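Local coordinates for HTH-type transcriptional regulator LysG (Mycobacterium tuberculosis, PDB 3ISP), which probably activates expression of the lysine exporter LysE and represses its own gene, acting as a homodimeric DNA-binding transcription factor of the LysR family, at residues D104-W109 and L122-E127; L266-W271 and A279-T284. One frame throughout, in Å; residues are numbered along the deposited sequence.

Contact 1 (D104-W109 and L122-E127); sequences DSMATW and LDVRIE
Met-106 carries this contact for helix 103-107, meeting Val-124 and Ile-126 of strand 120-126. Its CB points toward the strand. CG lies anti to the backbone N (chi1 173°), and the chain bends at both chi2 and chi3. The stem and the tip therefore have different partners. Near the stem, Ile-126 CD1 sits 3.7 Å from Met-106 CB and 3.8 Å from Met-106 CG. The two side chains cross at about a right angle. At the far end, Met-106 CE meets Val-124 CG1 at 3.5 Å, the two side chains reaching toward each other tip to tip. No hydrogen bond joins the segments, so the contact is apolar packing.

Helix 103-107 lies in the crossover of a beta-alpha-beta unit whose parallel strands, 95-101 and 120-126, are neighbours in the sheet. The unit belongs to the LysR substrate-binding domain. Met-106 also touches Val-101 on the first of these strands. A second subunit packs here, with its Glu-225 on Met-106 and its Thr-223 on Ile-126. Leu-122 N is hydrogen-bonded to His-219 ND1 of that subunit, and Leu-122 and Val-124 make backbone bonds to it.

After the helix, Thr-108 OG1 turns back and gives Asp-104 O a bond of 2.8 Å, in the carbonyl plane. On the strand, Arg-125 points away from the helix. It forms a salt bridge with Asp-123, gripping the carboxylate side-on, with NE and NH2 each bonding one oxygen. Arg-125 NH2 lies 2.9 Å from Asp-123 OD2, on its syn lone pair, and Arg-125 NE lies 3.1 Å from Asp-123 OD1. Thr-98 OG1 is a further partner of Asp-123 OD2.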
ATOM      1  N   ASP A 104     -20.073 -13.838  -0.216  1.00 54.15           N
ATOM      2  CA  ASP A 104     -20.644 -15.181  -0.208  1.00 52.28           C
ATOM      3  C   ASP A 104     -21.788 -15.372   0.798  1.00 51.48           C
ATOM      4  O   ASP A 104     -22.701 -16.161   0.556  1.00 51.99           O
ATOM      5  CB  ASP A 104     -19.543 -16.218   0.017  1.00 50.80           C
ATOM      6  CG  ASP A 104     -18.686 -16.425  -1.216  1.00 57.52           C
ATOM      7  OD1 ASP A 104     -19.159 -16.076  -2.328  1.00 51.92           O
ATOM      8  OD2 ASP A 104     -17.548 -16.936  -1.071  1.00 54.70           O
ATOM      9  N   SER A 105     -21.757 -14.651   1.913  1.00 47.32           N
ATOM     10  CA  SER A 105     -22.866 -14.748   2.859  1.00 48.29           C
ATOM     11  C   SER A 105     -24.091 -13.987   2.393  1.00 49.84           C
ATOM     12  O   SER A 105     -25.217 -14.424   2.623  1.00 52.89           O
ATOM     13  CB  SER A 105     -22.463 -14.287   4.258  1.00 47.49           C
ATOM     14  OG  SER A 105     -21.459 -15.128   4.808  1.00 51.11           O
ATOM     15  N   MET A 106     -23.878 -12.845   1.747  1.00 49.16           N
ATOM     16  CA  MET A 106     -25.004 -12.027   1.315  1.00 54.44           C
ATOM     17  C   MET A 106     -25.796 -12.734   0.221  1.00 55.55           C
ATOM     18  O   MET A 106     -27.010 -12.601   0.139  1.00 60.94           O
ATOM     19  CB  MET A 106     -24.549 -10.633   0.853  1.00 55.92           C
ATOM     20  CG  MET A 106     -25.663  -9.783   0.229  1.00 56.33           C
ATOM     21  SD  MET A 106     -27.040  -9.380   1.334  1.00 47.71           S
ATOM     22  CE  MET A 106     -26.198  -8.366   2.489  1.00 36.56           C
ATOM     23  N   ALA A 107     -25.111 -13.499  -0.613  1.00 55.33           N
ATOM     24  CA  ALA A 107     -25.784 -14.159  -1.718  1.00 61.90           C
ATOM     25  C   ALA A 107     -26.514 -15.419  -1.268  1.00 63.83           C
ATOM     26  O   ALA A 107     -27.408 -15.912  -1.959  1.00 67.65           O
ATOM     27  CB  ALA A 107     -24.803 -14.485  -2.825  1.00 56.51           C
ATOM     28  N   THR A 108     -26.128 -15.953  -0.122  1.00 53.34           N
ATOM     29  CA  THR A 108     -26.741 -17.185   0.329  1.00 55.49           C
ATOM     30  C   THR A 108     -27.636 -16.947   1.537  1.00 58.75           C
ATOM     31  O   THR A 108     -28.762 -16.470   1.404  1.00 65.68           O
ATOM     32  CB  THR A 108     -25.697 -18.261   0.616  1.00 52.43           C
ATOM     33  OG1 THR A 108     -24.780 -17.787   1.604  1.00 56.75           O
ATOM     34  CG2 THR A 108     -24.923 -18.582  -0.646  1.00 51.95           C
ATOM     35  N   TRP A 109     -27.125 -17.234   2.723  1.00 58.34           N
ATOM     36  CA  TRP A 109     -27.969 -17.237   3.905  1.00 49.94           C
ATOM     37  C   TRP A 109     -28.369 -15.870   4.446  1.00 54.73           C
ATOM     38  O   TRP A 109     -29.504 -15.715   4.902  1.00 57.04           O
ATOM     39  CB  TRP A 109     -27.325 -18.072   4.994  1.00 48.26           C
ATOM     40  CG  TRP A 109     -26.029 -17.547   5.470  1.00 50.10           C
ATOM     41  CD1 TRP A 109     -24.786 -17.835   4.982  1.00 46.83           C
ATOM     42  CD2 TRP A 109     -25.834 -16.650   6.566  1.00 51.35           C
ATOM     43  NE1 TRP A 109     -23.825 -17.154   5.701  1.00 46.40           N
ATOM     44  CE2 TRP A 109     -24.444 -16.424   6.680  1.00 46.49           C
ATOM     45  CE3 TRP A 109     -26.700 -16.014   7.459  1.00 45.45           C
ATOM     46  CZ2 TRP A 109     -23.908 -15.596   7.649  1.00 46.29           C
ATOM     47  CZ3 TRP A 109     -26.167 -15.197   8.416  1.00 48.38           C
ATOM     48  CH2 TRP A 109     -24.781 -14.990   8.507  1.00 46.83           C
ATOM     49  N   LEU A 122     -31.154   0.109   7.718  1.00 72.85           N
ATOM     50  CA  LEU A 122     -30.022  -0.766   7.432  1.00 63.14           C
ATOM     51  C   LEU A 122     -28.995  -0.143   6.472  1.00 67.25           C
ATOM     52  O   LEU A 122     -29.350   0.413   5.432  1.00 68.30           O
ATOM     53  CB  LEU A 122     -30.551  -2.070   6.850  1.00 60.58           C
ATOM     54  CG  LEU A 122     -29.881  -3.366   7.287  1.00 68.12           C
ATOM     55  CD1 LEU A 122     -29.414  -3.286   8.728  1.00 67.32           C
ATOM     56  CD2 LEU A 122     -30.858  -4.502   7.129  1.00 69.71           C
ATOM     57  N   ASP A 123     -27.721  -0.232   6.835  1.00 60.47           N
ATOM     58  CA  ASP A 123     -26.642   0.150   5.935  1.00 61.84           C
ATOM     59  C   ASP A 123     -25.650  -0.993   5.850  1.00 62.27           C
ATOM     60  O   ASP A 123     -24.812  -1.169   6.736  1.00 59.87           O
ATOM     61  CB  ASP A 123     -25.945   1.424   6.415  1.00 70.92           C
ATOM     62  CG  ASP A 123     -24.626   1.688   5.687  1.00 73.95           C
ATOM     63  OD1 ASP A 123     -24.522   1.380   4.471  1.00 73.30           O
ATOM     64  OD2 ASP A 123     -23.695   2.216   6.343  1.00 70.66           O
ATOM     65  N   VAL A 124     -25.759  -1.763   4.774  1.00 60.34           N
ATOM     66  CA  VAL A 124     -24.982  -2.976   4.594  1.00 61.17           C
ATOM     67  C   VAL A 124     -23.804  -2.749   3.646  1.00 63.13           C
ATOM     68  O   VAL A 124     -23.944  -2.101   2.613  1.00 68.94           O
ATOM     69  CB  VAL A 124     -25.872  -4.125   4.070  1.00 58.01           C
ATOM     70  CG1 VAL A 124     -25.072  -5.398   3.924  1.00 55.02           C
ATOM     71  CG2 VAL A 124     -27.029  -4.352   5.014  1.00 59.51           C
ATOM     72  N   ARG A 125     -22.643  -3.272   4.024  1.00 53.05           N
ATOM     73  CA  ARG A 125     -21.434  -3.135   3.237  1.00 52.11           C
ATOM     74  C   ARG A 125     -20.962  -4.521   2.882  1.00 56.05           C
ATOM     75  O   ARG A 125     -20.887  -5.390   3.743  1.00 56.50           O
ATOM     76  CB  ARG A 125     -20.328  -2.486   4.064  1.00 63.21           C
ATOM     77  CG  ARG A 125     -20.747  -1.305   4.906  1.00 63.60           C
ATOM     78  CD  ARG A 125     -21.103  -0.143   4.023  1.00 68.19           C
ATOM     79  NE  ARG A 125     -21.423   1.043   4.801  1.00 68.97           N
ATOM     80  CZ  ARG A 125     -20.516   1.901   5.248  1.00 62.95           C
ATOM     81  NH1 ARG A 125     -19.230   1.697   5.003  1.00 52.81           N
ATOM     82  NH2 ARG A 125     -20.901   2.956   5.944  1.00 69.41           N
ATOM     83  N   ILE A 126     -20.621  -4.736   1.622  1.00 59.92           N
ATOM     84  CA  ILE A 126     -20.036  -6.004   1.234  1.00 52.68           C
ATOM     85  C   ILE A 126     -18.536  -5.880   1.332  1.00 54.46           C
ATOM     86  O   ILE A 126     -17.911  -5.215   0.517  1.00 61.63           O
ATOM     87  CB  ILE A 126     -20.414  -6.397  -0.182  1.00 48.11           C
ATOM     88  CG1 ILE A 126     -21.932  -6.482  -0.311  1.00 56.79           C
ATOM     89  CG2 ILE A 126     -19.788  -7.716  -0.524  1.00 47.90           C
ATOM     90  CD1 ILE A 126     -22.551  -7.542   0.549  1.00 54.97           C
ATOM     91  N   GLU A 127     -17.960  -6.521   2.336  1.00 51.53           N
ATOM     92  CA  GLU A 127     -16.541  -6.405   2.577  1.00 55.42           C
ATOM     93  C   GLU A 127     -15.948  -7.773   2.867  1.00 58.11           C
ATOM     94  O   GLU A 127     -16.620  -8.648   3.413  1.00 57.28           O
ATOM     95  CB  GLU A 127     -16.280  -5.463   3.757  1.00 60.04           C
ATOM     96  CG  GLU A 127     -16.960  -4.100   3.643  1.00 62.53           C
ATOM     97  CD  GLU A 127     -16.469  -3.262   2.462  1.00 67.63           C
ATOM     98  OE1 GLU A 127     -15.597  -3.739   1.693  1.00 68.41           O
ATOM     99  OE2 GLU A 127     -16.965  -2.123   2.300  1.00 63.89           O
TER

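Contact 2 (L266-W271 and A279-T284)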
ATOM      1  N   LEU A 266     -17.418 -19.378   9.670  1.00 48.50           N
ATOM      2  CA  LEU A 266     -17.820 -17.984   9.763  1.00 47.25           C
ATOM      3  C   LEU A 266     -18.017 -17.573  11.230  1.00 51.22           C
ATOM      4  O   LEU A 266     -18.206 -18.428  12.108  1.00 50.02           O
ATOM      5  CB  LEU A 266     -19.101 -17.756   8.990  1.00 45.09           C
ATOM      6  CG  LEU A 266     -18.987 -17.924   7.474  1.00 46.90           C
ATOM      7  CD1 LEU A 266     -20.351 -17.761   6.841  1.00 45.88           C
ATOM      8  CD2 LEU A 266     -18.005 -16.934   6.895  1.00 43.57           C
ATOM      9  N   TYR A 267     -17.961 -16.265  11.480  1.00 46.66           N
ATOM     10  CA  TYR A 267     -18.199 -15.687  12.795  1.00 44.63           C
ATOM     11  C   TYR A 267     -19.025 -14.410  12.688  1.00 44.77           C
ATOM     12  O   TYR A 267     -18.889 -13.664  11.733  1.00 48.26           O
ATOM     13  CB  TYR A 267     -16.865 -15.385  13.465  1.00 44.26           C
ATOM     14  CG  TYR A 267     -15.994 -16.604  13.573  1.00 47.51           C
ATOM     15  CD1 TYR A 267     -16.032 -17.407  14.707  1.00 47.12           C
ATOM     16  CD2 TYR A 267     -15.157 -16.970  12.535  1.00 48.81           C
ATOM     17  CE1 TYR A 267     -15.258 -18.531  14.810  1.00 49.16           C
ATOM     18  CE2 TYR A 267     -14.368 -18.096  12.629  1.00 53.60           C
ATOM     19  CZ  TYR A 267     -14.426 -18.878  13.771  1.00 55.84           C
ATOM     20  OH  TYR A 267     -13.652 -20.014  13.867  1.00 57.26           O
ATOM     21  N   TRP A 268     -19.887 -14.153  13.660  1.00 44.19           N
ATOM     22  CA  TRP A 268     -20.512 -12.846  13.752  1.00 44.27           C
ATOM     23  C   TRP A 268     -19.823 -12.050  14.860  1.00 48.95           C
ATOM     24  O   TRP A 268     -19.980 -12.355  16.040  1.00 48.60           O
ATOM     25  CB  TRP A 268     -22.019 -12.972  13.990  1.00 44.07           C
ATOM     26  CG  TRP A 268     -22.700 -11.718  14.498  1.00 49.00           C
ATOM     27  CD1 TRP A 268     -23.039 -11.443  15.790  1.00 56.42           C
ATOM     28  CD2 TRP A 268     -23.129 -10.580  13.728  1.00 49.62           C
ATOM     29  NE1 TRP A 268     -23.641 -10.210  15.875  1.00 55.40           N
ATOM     30  CE2 TRP A 268     -23.713  -9.667  14.621  1.00 48.70           C
ATOM     31  CE3 TRP A 268     -23.081 -10.253  12.373  1.00 48.58           C
ATOM     32  CZ2 TRP A 268     -24.239  -8.449  14.201  1.00 50.57           C
ATOM     33  CZ3 TRP A 268     -23.608  -9.046  11.962  1.00 46.21           C
ATOM     34  CH2 TRP A 268     -24.171  -8.159  12.867  1.00 48.54           C
ATOM     35  N   GLN A 269     -19.029 -11.056  14.467  1.00 47.91           N
ATOM     36  CA  GLN A 269     -18.395 -10.134  15.407  1.00 51.07           C
ATOM     37  C   GLN A 269     -19.190  -8.832  15.536  1.00 56.71           C
ATOM     38  O   GLN A 269     -19.527  -8.209  14.527  1.00 55.79           O
ATOM     39  CB  GLN A 269     -16.955  -9.830  14.984  1.00 42.50           C
ATOM     40  CG  GLN A 269     -16.065 -11.039  15.064  1.00 47.94           C
ATOM     41  CD  GLN A 269     -14.597 -10.714  15.264  1.00 54.16           C
ATOM     42  OE1 GLN A 269     -14.239  -9.818  16.028  1.00 58.50           O
ATOM     43  NE2 GLN A 269     -13.738 -11.477  14.609  1.00 53.78           N
ATOM     44  N   CYS A 270     -19.485  -8.425  16.771  1.00 54.56           N
ATOM     45  CA  CYS A 270     -20.192  -7.168  17.015  1.00 55.26           C
ATOM     46  C   CYS A 270     -19.701  -6.444  18.271  1.00 59.38           C
ATOM     47  O   CYS A 270     -19.032  -7.035  19.123  1.00 56.20           O
ATOM     48  CB  CYS A 270     -21.698  -7.402  17.104  1.00 55.04           C
ATOM     49  SG  CYS A 270     -22.231  -8.406  18.506  1.00 56.20           S
ATOM     50  N   TRP A 271     -20.044  -5.159  18.374  1.00 60.42           N
ATOM     51  CA  TRP A 271     -19.661  -4.337  19.523  1.00 57.88           C
ATOM     52  C   TRP A 271     -19.918  -5.028  20.846  1.00 60.24           C
ATOM     53  O   TRP A 271     -21.060  -5.347  21.174  1.00 61.73           O
ATOM     54  CB  TRP A 271     -20.417  -3.012  19.532  1.00 54.48           C
ATOM     55  CG  TRP A 271     -19.945  -2.037  18.509  1.00 60.98           C
ATOM     56  CD1 TRP A 271     -18.762  -2.067  17.832  1.00 59.91           C
ATOM     57  CD2 TRP A 271     -20.636  -0.867  18.066  1.00 55.45           C
ATOM     58  NE1 TRP A 271     -18.686  -0.995  16.978  1.00 61.26           N
ATOM     59  CE2 TRP A 271     -19.824  -0.243  17.104  1.00 57.42           C
ATOM     60  CE3 TRP A 271     -21.867  -0.294  18.382  1.00 58.73           C
ATOM     61  CZ2 TRP A 271     -20.204   0.933  16.454  1.00 58.58           C
ATOM     62  CZ3 TRP A 271     -22.248   0.874  17.730  1.00 60.35           C
ATOM     63  CH2 TRP A 271     -21.419   1.470  16.777  1.00 56.36           C
ATOM     64  N   ALA A 279     -28.085  -7.031  20.564  1.00 57.14           N
ATOM     65  CA  ALA A 279     -28.556  -8.377  20.864  1.00 55.92           C
ATOM     66  C   ALA A 279     -29.623  -8.838  19.868  1.00 58.66           C
ATOM     67  O   ALA A 279     -29.576  -9.966  19.373  1.00 57.89           O
ATOM     68  CB  ALA A 279     -29.076  -8.458  22.295  1.00 48.98           C
ATOM     69  N   ARG A 280     -30.584  -7.966  19.570  1.00 57.34           N
ATOM     70  CA  ARG A 280     -31.631  -8.308  18.613  1.00 52.51           C
ATOM     71  C   ARG A 280     -31.071  -8.624  17.228  1.00 51.99           C
ATOM     72  O   ARG A 280     -31.400  -9.656  16.651  1.00 53.53           O
ATOM     73  CB  ARG A 280     -32.670  -7.197  18.520  1.00 52.90           C
ATOM     74  CG  ARG A 280     -33.645  -7.366  17.377  1.00 57.69           C
ATOM     75  CD  ARG A 280     -34.615  -6.206  17.329  1.00 72.78           C
ATOM     76  NE  ARG A 280     -34.857  -5.663  18.667  1.00 78.12           N
ATOM     77  CZ  ARG A 280     -34.470  -4.452  19.063  1.00 78.51           C
ATOM     78  NH1 ARG A 280     -33.827  -3.649  18.208  1.00 78.29           N
ATOM     79  NH2 ARG A 280     -34.729  -4.043  20.303  1.00 64.98           N
ATOM     80  N   ILE A 281     -30.244  -7.728  16.691  1.00 49.89           N
ATOM     81  CA  ILE A 281     -29.576  -7.975  15.419  1.00 51.05           C
ATOM     82  C   ILE A 281     -28.809  -9.299  15.485  1.00 50.70           C
ATOM     83  O   ILE A 281     -28.900 -10.117  14.578  1.00 49.23           O
ATOM     84  CB  ILE A 281     -28.609  -6.829  15.050  1.00 59.06           C
ATOM     85  CG1 ILE A 281     -29.365  -5.509  14.912  1.00 64.55           C
ATOM     86  CG2 ILE A 281     -27.886  -7.115  13.745  1.00 48.62           C
ATOM     87  CD1 ILE A 281     -29.873  -5.245  13.526  1.00 61.15           C
ATOM     88  N   THR A 282     -28.073  -9.512  16.572  1.00 53.02           N
ATOM     89  CA  THR A 282     -27.303 -10.737  16.761  1.00 52.73           C
ATOM     90  C   THR A 282     -28.183 -11.982  16.689  1.00 52.10           C
ATOM     91  O   THR A 282     -27.815 -12.970  16.060  1.00 51.85           O
ATOM     92  CB  THR A 282     -26.528 -10.729  18.094  1.00 50.53           C
ATOM     93  OG1 THR A 282     -25.622  -9.626  18.107  1.00 51.27           O
ATOM     94  CG2 THR A 282     -25.723 -12.006  18.258  1.00 47.70           C
ATOM     95  N   ASP A 283     -29.344 -11.933  17.327  1.00 49.93           N
ATOM     96  CA  ASP A 283     -30.261 -13.062  17.286  1.00 51.33           C
ATOM     97  C   ASP A 283     -30.648 -13.371  15.870  1.00 50.85           C
ATOM     98  O   ASP A 283     -30.664 -14.527  15.457  1.00 57.17           O
ATOM     99  CB  ASP A 283     -31.527 -12.793  18.095  1.00 52.94           C
ATOM    100  CG  ASP A 283     -31.339 -13.081  19.557  1.00 66.52           C
ATOM    101  OD1 ASP A 283     -30.300 -13.701  19.894  1.00 68.54           O
ATOM    102  OD2 ASP A 283     -32.216 -12.685  20.363  1.00 73.36           O
ATOM    103  N   THR A 284     -30.976 -12.325  15.131  1.00 49.35           N
ATOM    104  CA  THR A 284     -31.401 -12.481  13.758  1.00 48.60           C
ATOM    105  C   THR A 284     -30.277 -13.043  12.883  1.00 49.66           C
ATOM    106  O   THR A 284     -30.468 -14.026  12.177  1.00 48.33           O
ATOM    107  CB  THR A 284     -31.911 -11.162  13.229  1.00 47.74           C
ATOM    108  OG1 THR A 284     -33.082 -10.811  13.970  1.00 55.40           O
ATOM    109  CG2 THR A 284     -32.249 -11.273  11.754  1.00 47.22           C
TER
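Trp-268 and Cys-270 of strand 255-271 face Ile-281 and Thr-282 of helix 276-288. This is a helix packed on the central mixed sheet of the LysR substrate-binding domain. The short segments run nearly antiparallel, at 174°, and their axes come within 10.0 Å. The strand leads into the helix through a brief connection. At the strand end, Trp-271 packs on helix 66-82.

One hydrogen bond crosses the contact. Trp-268 NE1 donates to Thr-282 OG1 over 3.0 Å. The bond is bent, with an N-H...acceptor angle of 145°. The hydroxyl lies at the edge of the indole and is tilted 23° from the ring plane. The same Thr-282 OG1 is hydrogen-bonded to Ile-278 O, one turn earlier in the helix. Two bonds thus hold the hydroxyl of this buried threonine, and the indole N-H has a partner.

Apolar contacts lie beside the bond. The indole of Trp-268 swings off the backbone on the side away from N, which carries NE1 to the helix. Thr-282 CG2 touches the pyrrole part, 3.6 Å from Trp-268 NE1. Thr-282 therefore meets this part of the ring with both its hydroxyl and its methyl. The benzene part has a different neighbour: Ile-281 CG2 approaches Trp-268 CZ2 at 3.9 Å and Trp-268 CH2 at 4.0 Å. This methyl approaches the ring obliquely. The ring of Trp-268 also meets that of His-158 on strand 155-169, and Val-285, further along the helix, touches Trp-268 too.

The last approach is by sulfur: Cys-270 SG packs 3.6 Å from Thr-282 OG1.

Contact 1 and contact 2 lie in series along the chain, the first closing before the second opens. Their centres are about 13 Å apart, and both belong to the LysR substrate-binding domain. They share its mixed sheet. Strand 120-126 is outermost within the chain, and strands 95-101 and 143-146 separate it from strand 255-271. The two contacts also touch directly: Leu-266 CD1 is 3.5 Å from Ser-105 OG and 3.7 Å from Trp-109 NE1. A second subunit reaches contact 1, whereas no other chain touches the segments of contact 2. One therefore borders a subunit interface, while the other packs a helix on the sheet within one chain.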